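Local coordinates for protein ribosomal silencing factor RsfS (Bacillus halodurans, PDB 2O5A) that probably acts as a ribosomal silencing factor, binding large-subunit protein uL14 and so preventing the ribosomal subunits from joining, which represses translation, at residues Asp35-Cys40 with Val86-His91; Asn43-Val48 with Glu73-Val78; Ala50-Leu55 with Val78-Gly83. All coordinates share one frame; numbering follows the deposited sequence.

Interaction 1 (Asp35-Cys40 with Val86-His91); sequences DFFLIC and VVHVFH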
ATOM      1  N   ASP A  35     -12.952   3.710   5.162  1.00 32.55           N
ATOM      2  CA  ASP A  35     -14.137   2.906   4.888  1.00 35.80           C
ATOM      3  C   ASP A  35     -14.055   2.329   3.481  1.00 32.87           C
ATOM      4  O   ASP A  35     -14.297   1.142   3.269  1.00 32.69           O
ATOM      5  CB  ASP A  35     -15.400   3.762   5.020  1.00 41.32           C
ATOM      6  CG  ASP A  35     -15.584   4.323   6.418  1.00 49.65           C
ATOM      7  OD1 ASP A  35     -14.710   5.096   6.865  1.00 56.20           O
ATOM      8  OD2 ASP A  35     -16.595   3.992   7.068  1.00 53.57           O
ATOM      9  N   PHE A  36     -13.711   3.183   2.521  1.00 30.60           N
ATOM     10  CA  PHE A  36     -13.588   2.769   1.128  1.00 26.32           C
ATOM     11  C   PHE A  36     -12.320   3.308   0.473  1.00 23.11           C
ATOM     12  O   PHE A  36     -11.889   4.433   0.741  1.00 22.84           O
ATOM     13  CB  PHE A  36     -14.797   3.239   0.314  1.00 26.98           C
ATOM     14  CG  PHE A  36     -16.098   2.586   0.697  1.00 28.14           C
ATOM     15  CD1 PHE A  36     -16.256   1.206   0.609  1.00 28.76           C
ATOM     16  CD2 PHE A  36     -17.179   3.356   1.114  1.00 29.96           C
ATOM     17  CE1 PHE A  36     -17.477   0.605   0.923  1.00 29.47           C
ATOM     18  CE2 PHE A  36     -18.402   2.766   1.428  1.00 27.94           C
ATOM     19  CZ  PHE A  36     -18.550   1.387   1.335  1.00 30.10           C
ATOM     20  N   PHE A  37     -11.734   2.486  -0.388  1.00 20.77           N
ATOM     21  CA  PHE A  37     -10.534   2.829  -1.144  1.00 19.37           C
ATOM     22  C   PHE A  37     -10.914   2.591  -2.598  1.00 19.54           C
ATOM     23  O   PHE A  37     -11.213   1.461  -2.986  1.00 18.79           O
ATOM     24  CB  PHE A  37      -9.371   1.911  -0.756  1.00 17.03           C
ATOM     25  CG  PHE A  37      -8.520   2.425   0.385  1.00 16.93           C
ATOM     26  CD1 PHE A  37      -8.959   3.456   1.217  1.00 17.83           C
ATOM     27  CD2 PHE A  37      -7.273   1.859   0.626  1.00 18.58           C
ATOM     28  CE1 PHE A  37      -8.163   3.905   2.277  1.00 18.01           C
ATOM     29  CE2 PHE A  37      -6.474   2.299   1.679  1.00 17.71           C
ATOM     30  CZ  PHE A  37      -6.917   3.326   2.504  1.00 15.91           C
ATOM     31  N   LEU A  38     -10.918   3.651  -3.402  1.00 18.85           N
ATOM     32  CA  LEU A  38     -11.288   3.527  -4.809  1.00 19.87           C
ATOM     33  C   LEU A  38     -10.052   3.499  -5.707  1.00 22.00           C
ATOM     34  O   LEU A  38      -9.243   4.429  -5.689  1.00 21.21           O
ATOM     35  CB  LEU A  38     -12.200   4.690  -5.212  1.00 17.70           C
ATOM     36  CG  LEU A  38     -12.816   4.681  -6.618  1.00 17.27           C
ATOM     37  CD1 LEU A  38     -13.757   3.493  -6.770  1.00 14.93           C
ATOM     38  CD2 LEU A  38     -13.567   5.983  -6.847  1.00 13.91           C
ATOM     39  N   ILE A  39      -9.919   2.430  -6.491  1.00 25.67           N
ATOM     40  CA  ILE A  39      -8.790   2.256  -7.394  1.00 27.13           C
ATOM     41  C   ILE A  39      -9.159   2.263  -8.871  1.00 27.74           C
ATOM     42  O   ILE A  39     -10.221   1.785  -9.277  1.00 27.72           O
ATOM     43  CB  ILE A  39      -8.038   0.966  -7.069  1.00 28.47           C
ATOM     44  CG1 ILE A  39      -7.943   0.861  -5.546  1.00 29.43           C
ATOM     45  CG2 ILE A  39      -6.681   0.947  -7.778  1.00 26.89           C
ATOM     46  CD1 ILE A  39      -7.261  -0.325  -5.013  1.00 29.40           C
ATOM     47  N   CYS A  40      -8.258   2.824  -9.661  1.00 28.88           N
ATOM     48  CA  CYS A  40      -8.430   2.922 -11.097  1.00 27.02           C
ATOM     49  C   CYS A  40      -7.113   3.379 -11.689  1.00 25.54           C
ATOM     50  O   CYS A  40      -6.149   3.630 -10.962  1.00 25.89           O
ATOM     51  CB  CYS A  40      -9.532   3.925 -11.427  1.00 25.30           C
ATOM     52  SG  CYS A  40      -9.181   5.610 -10.879  1.00 21.55           S
ATOM     53  N   VAL A  86     -10.861   7.159  -0.030  1.00 20.61           N
ATOM     54  CA  VAL A  86      -9.536   7.520  -0.511  1.00 17.05           C
ATOM     55  C   VAL A  86      -9.385   6.947  -1.909  1.00 17.96           C
ATOM     56  O   VAL A  86      -9.476   5.736  -2.103  1.00 15.11           O
ATOM     57  CB  VAL A  86      -8.435   6.940   0.396  1.00 17.07           C
ATOM     58  CG1 VAL A  86      -7.067   7.201  -0.215  1.00 16.29           C
ATOM     59  CG2 VAL A  86      -8.523   7.561   1.777  1.00 15.79           C
ATOM     60  N   VAL A  87      -9.158   7.821  -2.882  1.00 12.94           N
ATOM     61  CA  VAL A  87      -9.015   7.386  -4.263  1.00 11.56           C
ATOM     62  C   VAL A  87      -7.558   7.252  -4.689  1.00 15.32           C
ATOM     63  O   VAL A  87      -6.720   8.094  -4.365  1.00 12.23           O
ATOM     64  CB  VAL A  87      -9.713   8.369  -5.229  1.00 11.54           C
ATOM     65  CG1 VAL A  87      -9.716   7.801  -6.643  1.00 12.05           C
ATOM     66  CG2 VAL A  87     -11.130   8.641  -4.756  1.00  9.94           C
ATOM     67  N   HIS A  88      -7.273   6.178  -5.420  1.00 14.11           N
ATOM     68  CA  HIS A  88      -5.932   5.914  -5.928  1.00 13.70           C
ATOM     69  C   HIS A  88      -5.980   5.848  -7.448  1.00 14.12           C
ATOM     70  O   HIS A  88      -6.544   4.916  -8.020  1.00 13.48           O
ATOM     71  CB  HIS A  88      -5.394   4.588  -5.386  1.00 15.94           C
ATOM     72  CG  HIS A  88      -5.063   4.618  -3.925  1.00 20.49           C
ATOM     73  ND1 HIS A  88      -6.028   4.578  -2.944  1.00 22.68           N
ATOM     74  CD2 HIS A  88      -3.874   4.678  -3.284  1.00 22.37           C
ATOM     75  CE1 HIS A  88      -5.448   4.612  -1.756  1.00 22.20           C
ATOM     76  NE2 HIS A  88      -4.138   4.674  -1.936  1.00 21.26           N
ATOM     77  N   VAL A  89      -5.390   6.843  -8.099  1.00 16.01           N
ATOM     78  CA  VAL A  89      -5.368   6.889  -9.554  1.00 13.83           C
ATOM     79  C   VAL A  89      -3.969   6.546 -10.051  1.00 14.03           C
ATOM     80  O   VAL A  89      -3.053   7.365  -9.970  1.00 15.25           O
ATOM     81  CB  VAL A  89      -5.757   8.294 -10.076  1.00 14.33           C
ATOM     82  CG1 VAL A  89      -5.778   8.298 -11.596  1.00 13.49           C
ATOM     83  CG2 VAL A  89      -7.120   8.691  -9.527  1.00 11.33           C
ATOM     84  N   PHE A  90      -3.808   5.329 -10.561  1.00 15.45           N
ATOM     85  CA  PHE A  90      -2.518   4.879 -11.062  1.00 16.38           C
ATOM     86  C   PHE A  90      -2.360   5.065 -12.562  1.00 17.55           C
ATOM     87  O   PHE A  90      -3.334   5.241 -13.293  1.00 17.09           O
ATOM     88  CB  PHE A  90      -2.299   3.392 -10.767  1.00 13.17           C
ATOM     89  CG  PHE A  90      -2.193   3.060  -9.311  1.00 11.84           C
ATOM     90  CD1 PHE A  90      -3.332   2.968  -8.520  1.00 10.98           C
ATOM     91  CD2 PHE A  90      -0.954   2.808  -8.737  1.00 12.40           C
ATOM     92  CE1 PHE A  90      -3.238   2.626  -7.176  1.00 12.72           C
ATOM     93  CE2 PHE A  90      -0.847   2.466  -7.394  1.00 11.20           C
ATOM     94  CZ  PHE A  90      -1.992   2.373  -6.612  1.00 13.35           C
ATOM     95  N   HIS A  91      -1.110   5.021 -13.003  1.00 17.78           N
ATOM     96  CA  HIS A  91      -0.780   5.114 -14.416  1.00 20.91           C
ATOM     97  C   HIS A  91      -0.697   3.641 -14.796  1.00 23.89           C
ATOM     98  O   HIS A  91      -0.074   2.854 -14.083  1.00 25.58           O
ATOM     99  CB  HIS A  91       0.574   5.803 -14.604  1.00 21.00           C
ATOM    100  CG  HIS A  91       1.014   5.895 -16.033  1.00 21.61           C
ATOM    101  ND1 HIS A  91       1.362   4.789 -16.779  1.00 18.57           N
ATOM    102  CD2 HIS A  91       1.166   6.963 -16.853  1.00 19.32           C
ATOM    103  CE1 HIS A  91       1.711   5.172 -17.994  1.00 20.47           C
ATOM    104  NE2 HIS A  91       1.599   6.483 -18.066  1.00 19.72           N
TER

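Interaction 2 (Asn43-Val48 with Glu73-Val78); sequences NSEKQV and EQARWV. With MN (manganese (II) ion), chain C.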
ATOM      1  N   ASN A  43      -4.213   5.735 -18.863  1.00 21.12           N
ATOM      2  CA  ASN A  43      -3.291   5.157 -19.833  1.00 21.86           C
ATOM      3  C   ASN A  43      -2.121   6.077 -20.167  1.00 21.33           C
ATOM      4  O   ASN A  43      -1.237   5.713 -20.943  1.00 21.99           O
ATOM      5  CB  ASN A  43      -4.044   4.785 -21.108  1.00 20.01           C
ATOM      6  CG  ASN A  43      -5.186   3.822 -20.844  1.00 21.47           C
ATOM      7  OD1 ASN A  43      -5.026   2.840 -20.123  1.00 20.60           O
ATOM      8  ND2 ASN A  43      -6.345   4.103 -21.427  1.00 21.13           N
ATOM      9  N   SER A  44      -2.124   7.268 -19.581  1.00 20.04           N
ATOM     10  CA  SER A  44      -1.059   8.239 -19.802  1.00 17.67           C
ATOM     11  C   SER A  44      -1.044   9.176 -18.606  1.00 17.53           C
ATOM     12  O   SER A  44      -2.018   9.248 -17.859  1.00 17.08           O
ATOM     13  CB  SER A  44      -1.312   9.044 -21.078  1.00 15.92           C
ATOM     14  OG  SER A  44      -2.386   9.952 -20.909  1.00  4.72           O
ATOM     15  N   GLU A  45       0.057   9.894 -18.419  1.00 19.33           N
ATOM     16  CA  GLU A  45       0.159  10.811 -17.295  1.00 19.76           C
ATOM     17  C   GLU A  45      -0.840  11.953 -17.426  1.00 20.11           C
ATOM     18  O   GLU A  45      -1.252  12.542 -16.426  1.00 21.52           O
ATOM     19  CB  GLU A  45       1.589  11.339 -17.181  1.00 17.71           C
ATOM     20  CG  GLU A  45       2.533  10.297 -16.599  1.00 16.62           C
ATOM     21  CD  GLU A  45       3.974  10.746 -16.550  1.00 16.77           C
ATOM     22  OE1 GLU A  45       4.833   9.896 -16.241  1.00 11.60           O
ATOM     23  OE2 GLU A  45       4.247  11.935 -16.815  1.00 18.12           O
ATOM     24  N   LYS A  46      -1.242  12.254 -18.658  1.00 20.20           N
ATOM     25  CA  LYS A  46      -2.218  13.316 -18.893  1.00 20.45           C
ATOM     26  C   LYS A  46      -3.605  12.829 -18.493  1.00 21.41           C
ATOM     27  O   LYS A  46      -4.413  13.594 -17.969  1.00 22.02           O
ATOM     28  CB  LYS A  46      -2.242  13.721 -20.370  1.00 21.86           C
ATOM     29  CG  LYS A  46      -3.328  14.744 -20.693  1.00 26.60           C
ATOM     30  CD  LYS A  46      -3.515  14.915 -22.189  1.00 30.16           C
ATOM     31  CE  LYS A  46      -4.612  15.922 -22.493  1.00 32.49           C
ATOM     32  NZ  LYS A  46      -4.847  16.061 -23.956  1.00 35.68           N
ATOM     33  N   GLN A  47      -3.880  11.553 -18.748  1.00 21.56           N
ATOM     34  CA  GLN A  47      -5.181  10.990 -18.408  1.00 20.62           C
ATOM     35  C   GLN A  47      -5.294  10.794 -16.903  1.00 20.87           C
ATOM     36  O   GLN A  47      -6.366  10.959 -16.331  1.00 19.37           O
ATOM     37  CB  GLN A  47      -5.394   9.643 -19.102  1.00 20.15           C
ATOM     38  CG  GLN A  47      -6.864   9.263 -19.236  1.00 22.30           C
ATOM     39  CD  GLN A  47      -7.085   7.767 -19.303  1.00 23.45           C
ATOM     40  OE1 GLN A  47      -6.184   7.009 -19.657  1.00 25.61           O
ATOM     41  NE2 GLN A  47      -8.295   7.335 -18.973  1.00 22.08           N
ATOM     42  N   VAL A  48      -4.182  10.433 -16.271  1.00 20.71           N
ATOM     43  CA  VAL A  48      -4.167  10.223 -14.828  1.00 19.67           C
ATOM     44  C   VAL A  48      -4.465  11.532 -14.103  1.00 22.14           C
ATOM     45  O   VAL A  48      -5.208  11.553 -13.122  1.00 22.26           O
ATOM     46  CB  VAL A  48      -2.801   9.685 -14.357  1.00 20.16           C
ATOM     47  CG1 VAL A  48      -2.732   9.696 -12.838  1.00 20.34           C
ATOM     48  CG2 VAL A  48      -2.596   8.273 -14.885  1.00 17.91           C
ATOM     49  N   GLU A  73       1.697  15.857  -9.820  1.00 36.30           N
ATOM     50  CA  GLU A  73       2.657  16.281 -10.837  1.00 37.92           C
ATOM     51  C   GLU A  73       3.233  15.101 -11.608  1.00 35.98           C
ATOM     52  O   GLU A  73       3.189  15.072 -12.839  1.00 36.67           O
ATOM     53  CB  GLU A  73       3.809  17.074 -10.211  1.00 43.20           C
ATOM     54  CG  GLU A  73       3.722  18.581 -10.399  1.00 53.22           C
ATOM     55  CD  GLU A  73       5.017  19.280 -10.033  1.00 59.01           C
ATOM     56  OE1 GLU A  73       6.043  19.012 -10.692  1.00 61.61           O
ATOM     57  OE2 GLU A  73       5.013  20.096  -9.091  1.00 62.81           O
ATOM     58  N   GLN A  74       3.776  14.130 -10.881  1.00 35.94           N
ATOM     59  CA  GLN A  74       4.371  12.952 -11.496  1.00 32.44           C
ATOM     60  C   GLN A  74       3.352  12.113 -12.263  1.00 29.43           C
ATOM     61  O   GLN A  74       3.684  11.478 -13.263  1.00 29.92           O
ATOM     62  CB  GLN A  74       5.062  12.102 -10.426  1.00 32.84           C
ATOM     63  CG  GLN A  74       6.552  11.939 -10.665  1.00 37.83           C
ATOM     64  CD  GLN A  74       7.217  13.241 -11.073  1.00 38.92           C
ATOM     65  OE1 GLN A  74       7.381  14.152 -10.259  1.00 39.42           O
ATOM     66  NE2 GLN A  74       7.599  13.337 -12.341  1.00 39.70           N
ATOM     67  N   ALA A  75       2.112  12.117 -11.785  1.00 26.87           N
ATOM     68  CA  ALA A  75       1.026  11.379 -12.422  1.00 23.50           C
ATOM     69  C   ALA A  75       1.317   9.894 -12.623  1.00 21.45           C
ATOM     70  O   ALA A  75       0.984   9.325 -13.663  1.00 21.52           O
ATOM     71  CB  ALA A  75       0.683  12.026 -13.761  1.00 21.33           C
ATOM     72  N   ARG A  76       1.940   9.268 -11.632  1.00 19.91           N
ATOM     73  CA  ARG A  76       2.247   7.842 -11.701  1.00 19.74           C
ATOM     74  C   ARG A  76       1.346   7.147 -10.692  1.00 17.85           C
ATOM     75  O   ARG A  76       0.841   6.050 -10.931  1.00 17.77           O
ATOM     76  CB  ARG A  76       3.715   7.589 -11.356  1.00 19.29           C
ATOM     77  CG  ARG A  76       4.704   8.301 -12.266  1.00 19.07           C
ATOM     78  CD  ARG A  76       4.542   7.891 -13.725  1.00 20.71           C
ATOM     79  NE  ARG A  76       4.803   6.469 -13.941  1.00 23.05           N
ATOM     80  CZ  ARG A  76       4.909   5.904 -15.140  1.00 23.78           C
ATOM     81  NH1 ARG A  76       4.779   6.643 -16.233  1.00 24.06           N
ATOM     82  NH2 ARG A  76       5.146   4.604 -15.246  1.00 23.58           N
ATOM     83  N   TRP A  77       1.155   7.812  -9.560  1.00 17.14           N
ATOM     84  CA  TRP A  77       0.316   7.309  -8.486  1.00 15.60           C
ATOM     85  C   TRP A  77      -0.214   8.500  -7.698  1.00 12.37           C
ATOM     86  O   TRP A  77       0.443   8.991  -6.780  1.00 11.31           O
ATOM     87  CB  TRP A  77       1.115   6.392  -7.564  1.00 17.23           C
ATOM     88  CG  TRP A  77       0.318   5.823  -6.430  1.00 18.88           C
ATOM     89  CD1 TRP A  77      -0.995   6.067  -6.136  1.00 22.11           C
ATOM     90  CD2 TRP A  77       0.795   4.933  -5.417  1.00 18.76           C
ATOM     91  NE1 TRP A  77      -1.363   5.382  -5.006  1.00 20.44           N
ATOM     92  CE2 TRP A  77      -0.282   4.678  -4.544  1.00 20.57           C
ATOM     93  CE3 TRP A  77       2.032   4.325  -5.169  1.00 21.24           C
ATOM     94  CZ2 TRP A  77      -0.161   3.839  -3.439  1.00 21.75           C
ATOM     95  CZ3 TRP A  77       2.150   3.493  -4.070  1.00 21.00           C
ATOM     96  CH2 TRP A  77       1.061   3.262  -3.218  1.00 20.89           C
ATOM     97  N   VAL A  78      -1.401   8.958  -8.069  1.00  9.86           N
ATOM     98  CA  VAL A  78      -2.026  10.092  -7.404  1.00 11.89           C
ATOM     99  C   VAL A  78      -2.986   9.612  -6.325  1.00 13.38           C
ATOM    100  O   VAL A  78      -3.867   8.791  -6.585  1.00 12.73           O
ATOM    101  CB  VAL A  78      -2.806  10.963  -8.408  1.00  6.57           C
ATOM    102  CG1 VAL A  78      -3.352  12.198  -7.714  1.00  6.69           C
ATOM    103  CG2 VAL A  78      -1.904  11.358  -9.560  1.00  7.44           C
TER
HETATM  104 MN    MN C 126       6.553  10.902 -16.039  1.00 15.83          MN

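Interaction 3 (Ala50-Leu55 with Val78-Gly83); sequences AIAHEL and VLIDLG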
ATOM      1  N   ALA A  50      -6.054  14.069 -15.433  1.00 22.22           N
ATOM      2  CA  ALA A  50      -7.400  14.494 -15.795  1.00 22.70           C
ATOM      3  C   ALA A  50      -8.380  13.904 -14.785  1.00 23.55           C
ATOM      4  O   ALA A  50      -9.289  14.581 -14.307  1.00 21.97           O
ATOM      5  CB  ALA A  50      -7.739  14.012 -17.199  1.00 20.31           C
ATOM      6  N   ILE A  51      -8.172  12.633 -14.459  1.00 23.82           N
ATOM      7  CA  ILE A  51      -9.015  11.927 -13.507  1.00 23.45           C
ATOM      8  C   ILE A  51      -8.893  12.568 -12.134  1.00 21.83           C
ATOM      9  O   ILE A  51      -9.891  12.932 -11.512  1.00 20.93           O
ATOM     10  CB  ILE A  51      -8.587  10.460 -13.387  1.00 26.43           C
ATOM     11  CG1 ILE A  51      -8.693   9.796 -14.762  1.00 27.77           C
ATOM     12  CG2 ILE A  51      -9.390   9.768 -12.293  1.00 23.65           C
ATOM     13  CD1 ILE A  51      -8.277   8.360 -14.839  1.00 27.77           C
ATOM     14  N   ALA A  52      -7.657  12.696 -11.667  1.00 21.37           N
ATOM     15  CA  ALA A  52      -7.387  13.284 -10.367  1.00 21.00           C
ATOM     16  C   ALA A  52      -7.975  14.682 -10.245  1.00 22.24           C
ATOM     17  O   ALA A  52      -8.420  15.082  -9.171  1.00 19.62           O
ATOM     18  CB  ALA A  52      -5.889  13.328 -10.123  1.00 20.21           C
ATOM     19  N   HIS A  53      -7.984  15.425 -11.349  1.00 22.92           N
ATOM     20  CA  HIS A  53      -8.510  16.785 -11.340  1.00 23.91           C
ATOM     21  C   HIS A  53     -10.037  16.818 -11.299  1.00 24.57           C
ATOM     22  O   HIS A  53     -10.621  17.655 -10.611  1.00 22.82           O
ATOM     23  CB  HIS A  53      -8.000  17.552 -12.563  1.00 23.52           C
ATOM     24  CG  HIS A  53      -8.149  19.042 -12.445  1.00 24.76           C
ATOM     25  ND1 HIS A  53      -9.240  19.721 -12.936  1.00 23.47           N
ATOM     26  CD2 HIS A  53      -7.345  19.969 -11.883  1.00 26.28           C
ATOM     27  CE1 HIS A  53      -9.104  21.010 -12.681  1.00 23.33           C
ATOM     28  NE2 HIS A  53      -7.957  21.187 -12.042  1.00 26.45           N
ATOM     29  N   GLU A  54     -10.680  15.914 -12.030  1.00 27.31           N
ATOM     30  CA  GLU A  54     -12.139  15.859 -12.047  1.00 30.09           C
ATOM     31  C   GLU A  54     -12.630  15.503 -10.650  1.00 31.76           C
ATOM     32  O   GLU A  54     -13.696  15.946 -10.221  1.00 30.26           O
ATOM     33  CB  GLU A  54     -12.626  14.812 -13.052  1.00 33.12           C
ATOM     34  CG  GLU A  54     -14.144  14.656 -13.135  1.00 39.21           C
ATOM     35  CD  GLU A  54     -14.851  15.922 -13.586  1.00 43.36           C
ATOM     36  OE1 GLU A  54     -14.301  16.635 -14.450  1.00 45.50           O
ATOM     37  OE2 GLU A  54     -15.963  16.197 -13.088  1.00 43.66           O
ATOM     38  N   LEU A  55     -11.841  14.698  -9.944  1.00 31.32           N
ATOM     39  CA  LEU A  55     -12.184  14.293  -8.588  1.00 31.84           C
ATOM     40  C   LEU A  55     -12.053  15.510  -7.681  1.00 32.80           C
ATOM     41  O   LEU A  55     -12.878  15.728  -6.792  1.00 33.21           O
ATOM     42  CB  LEU A  55     -11.246  13.181  -8.112  1.00 32.98           C
ATOM     43  CG  LEU A  55     -11.921  11.903  -7.601  1.00 34.18           C
ATOM     44  CD1 LEU A  55     -10.864  10.911  -7.148  1.00 34.72           C
ATOM     45  CD2 LEU A  55     -12.864  12.241  -6.457  1.00 36.05           C
ATOM     46  N   VAL A  78      -1.401   8.958  -8.069  1.00  9.86           N
ATOM     47  CA  VAL A  78      -2.026  10.092  -7.404  1.00 11.89           C
ATOM     48  C   VAL A  78      -2.986   9.612  -6.325  1.00 13.38           C
ATOM     49  O   VAL A  78      -3.867   8.791  -6.585  1.00 12.73           O
ATOM     50  CB  VAL A  78      -2.806  10.963  -8.408  1.00  6.57           C
ATOM     51  CG1 VAL A  78      -3.352  12.198  -7.714  1.00  6.69           C
ATOM     52  CG2 VAL A  78      -1.904  11.358  -9.560  1.00  7.44           C
ATOM     53  N   LEU A  79      -2.808  10.126  -5.115  1.00 14.95           N
ATOM     54  CA  LEU A  79      -3.660   9.758  -3.994  1.00 15.55           C
ATOM     55  C   LEU A  79      -4.500  10.962  -3.593  1.00 18.01           C
ATOM     56  O   LEU A  79      -3.965  12.023  -3.270  1.00 14.92           O
ATOM     57  CB  LEU A  79      -2.802   9.286  -2.812  1.00 16.49           C
ATOM     58  CG  LEU A  79      -3.505   8.739  -1.563  1.00 16.13           C
ATOM     59  CD1 LEU A  79      -2.515   7.936  -0.737  1.00 13.81           C
ATOM     60  CD2 LEU A  79      -4.097   9.876  -0.744  1.00 16.87           C
ATOM     61  N   ILE A  80      -5.817  10.797  -3.634  1.00 19.01           N
ATOM     62  CA  ILE A  80      -6.736  11.865  -3.270  1.00 20.10           C
ATOM     63  C   ILE A  80      -7.513  11.431  -2.038  1.00 23.37           C
ATOM     64  O   ILE A  80      -8.403  10.584  -2.125  1.00 23.10           O
ATOM     65  CB  ILE A  80      -7.737  12.152  -4.407  1.00 23.13           C
ATOM     66  CG1 ILE A  80      -6.982  12.432  -5.705  1.00 26.26           C
ATOM     67  CG2 ILE A  80      -8.608  13.348  -4.046  1.00 19.76           C
ATOM     68  CD1 ILE A  80      -6.325  11.213  -6.310  1.00 25.18           C
ATOM     69  N   ASP A  81      -7.170  12.005  -0.892  1.00 26.15           N
ATOM     70  CA  ASP A  81      -7.836  11.667   0.358  1.00 27.73           C
ATOM     71  C   ASP A  81      -9.085  12.525   0.543  1.00 28.95           C
ATOM     72  O   ASP A  81      -8.991  13.731   0.779  1.00 28.29           O
ATOM     73  CB  ASP A  81      -6.890  11.890   1.537  1.00 29.07           C
ATOM     74  CG  ASP A  81      -7.312  11.130   2.778  1.00 29.67           C
ATOM     75  OD1 ASP A  81      -8.522  10.855   2.923  1.00 28.98           O
ATOM     76  OD2 ASP A  81      -6.436  10.818   3.612  1.00 33.04           O
ATOM     77  N   LEU A  82     -10.254  11.899   0.437  1.00 27.84           N
ATOM     78  CA  LEU A  82     -11.516  12.610   0.594  1.00 29.70           C
ATOM     79  C   LEU A  82     -12.148  12.316   1.952  1.00 32.28           C
ATOM     80  O   LEU A  82     -13.302  12.670   2.198  1.00 32.26           O
ATOM     81  CB  LEU A  82     -12.490  12.217  -0.519  1.00 28.76           C
ATOM     82  CG  LEU A  82     -12.038  12.476  -1.960  1.00 26.40           C
ATOM     83  CD1 LEU A  82     -13.080  11.923  -2.922  1.00 24.70           C
ATOM     84  CD2 LEU A  82     -11.839  13.967  -2.187  1.00 26.67           C
ATOM     85  N   GLY A  83     -11.386  11.671   2.828  1.00 32.95           N
ATOM     86  CA  GLY A  83     -11.892  11.342   4.147  1.00 35.23           C
ATOM     87  C   GLY A  83     -12.333   9.896   4.257  1.00 36.61           C
ATOM     88  O   GLY A  83     -11.505   8.984   4.303  1.00 36.38           O
TER

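Interaction 1 (Asp35-Cys40 with Val86-His91)
F36 to C40 and V86 to F90 lie side by side as parallel strands in the middle of the five-stranded mixed sheet, a buried contact close to the centre of the chain. The axes of the short segments come within 4.6 Å and are turned by only 16°. Five backbone bonds zip them together: F36 O takes V86 N, V86 O takes L38 N, L38 O takes H88 N, H88 O takes C40 N, and C40 O takes F90 N. In this regular parallel ladder L38 bonds to V86 and H88, the residues before and after its partner V87, and H88 likewise bonds to L38 and C40 on either side of I39. In the α/β fold of this family, strand 85-91 is the central strand, and it has this parallel neighbour on one flank and the antiparallel strand 77-81 on the other. Helices 4-16 and 45-61 cover the face of L38, C40, V87 and V89. There C40 SG reaches V89 CG2 at 3.9 Å, and L38 CB lies 4.1 Å from V87 CG2. The other face mixes aromatic rings with V86 and I39. The F37 ring stands alongside V86, pointing the same way, with CE1 3.6 Å from V86 CB. H88 brings CE1 over one face of that ring, 4.1 Å above its plane and displaced toward the rim; the rings meet obliquely, their planes at 49°. W104 meets both rings from the loop region. Further along, I39 holds CG2 anti to its backbone N and sets it 3.9 Å from F90 CE1, while C40 O lies at the edge of the F90 ring, near its plane.

Interaction 2 (Asn43-Val48 with Glu73-Val78)
One carboxylate oxygen of E45 serves two positive partners at once: its OE1 binds a manganese ion at 2.0 Å and also accepts the NH1 of R76 in a salt bridge. E45 OE2 adds a second, longer bond to the manganese at 2.6 Å, so both oxygens grip the ion, unequally. E45 is the first residue of helix 45-61, whose start is N-capped by S44, the S44 OG accepting Q47 N at 3.1 Å. The contact therefore joins a capped helix start to the loop that leads into strand 77-81. The salt bridge is long, 3.3 Å from R76 NH1 to E45 OE1, but fairly straight at 163°. It uses the lone pair of OE1 that faces away from OE2, and the oxygen lies close to the guanidinium plane. Carboxylate and guanidinium stand almost perpendicular, 87° apart. The CB of R76 heads away from the helix; bends at chi2 and chi3 fold the chain back, so that NH1 returns to the extended E45. Metal and arginine together would probably favour the charged form of the carboxylate. An alanine in place of R76 would probably leave E45 OE1 without its arginine N-H and charge partner, the carboxylate then held by the metal without it. Below this polar end the contact becomes apolar. A75, whose backbone is in the left-handed helical region, points its methyl at the helix and sets CB 3.6 Å from E45 CB. H91 of the adjoining strand also touches E45, V48 and R76. One helical turn on, the side chains of V48 and V78 run antiparallel past one another, and V48 CG1 meets V78 CG2 at 3.8 Å.

Interaction 3 (Ala50-Leu55 with Val78-Gly83)
L55 lays its CD2 methyl against CD1 of L82, 3.6 Å away, the two leucines crossing at an angle. L82 gets there by an extended chain: with chi2 at 175°, CD1 is anti to CA and stretches out toward the helix. The other branch of L55, CD1, lies 4.3 Å from I80 CB, so this one residue spans two positions of the opposing segment. A turn earlier on the helix, A52 offers only a methyl, and the helix can come down close here: A52 CB is 3.7 Å from CG1 of V78, the methyl of that valine not used by V48. I80 CD1 also reaches A52 CB, more loosely, at 4.4 Å. Helix 45-61 packs here on one face of the mixed sheet of this α/β fold. It runs nearly along strand 77-81, the axes of the short segments coming within 9.6 Å and only 10° from parallel. A52 and L55, three residues apart on the helix, look down on V78, I80 and L82, which share one side of their chain. V87 on the next strand touches L55 too, while L82 also meets L6 of helix 4-16 and A59 further along the same helix. On the far side of the strand, L79 packs on H88 and on K102 of the second subunit. At the end of the strand, D81 OD1 accepts G83 N at 3.0 Å in an Asx turn, while D81 OD2 forms a salt bridge with R68. G83 takes backbone angles that call for glycine.

Interaction 1 is in the heart of the sheet and is carried by backbone bonds between parallel strands. Interaction 3 sets helix 45-61 on strand 77-81, and interaction 2 sets its start on the loop leading into that strand; they share V78, which faces V48 in one and A52 in the other. Interaction 3 is buried and wholly aliphatic across its segments, whereas interaction 2, partly exposed, adds a salt bridge and a metal to a small apolar patch. Strand 85-91 ties the set together: V89 N probably bonds to V78 O and H91 N to R76 O, while V87 CG2 of interaction 1 packs on L55 CD1 of interaction 3.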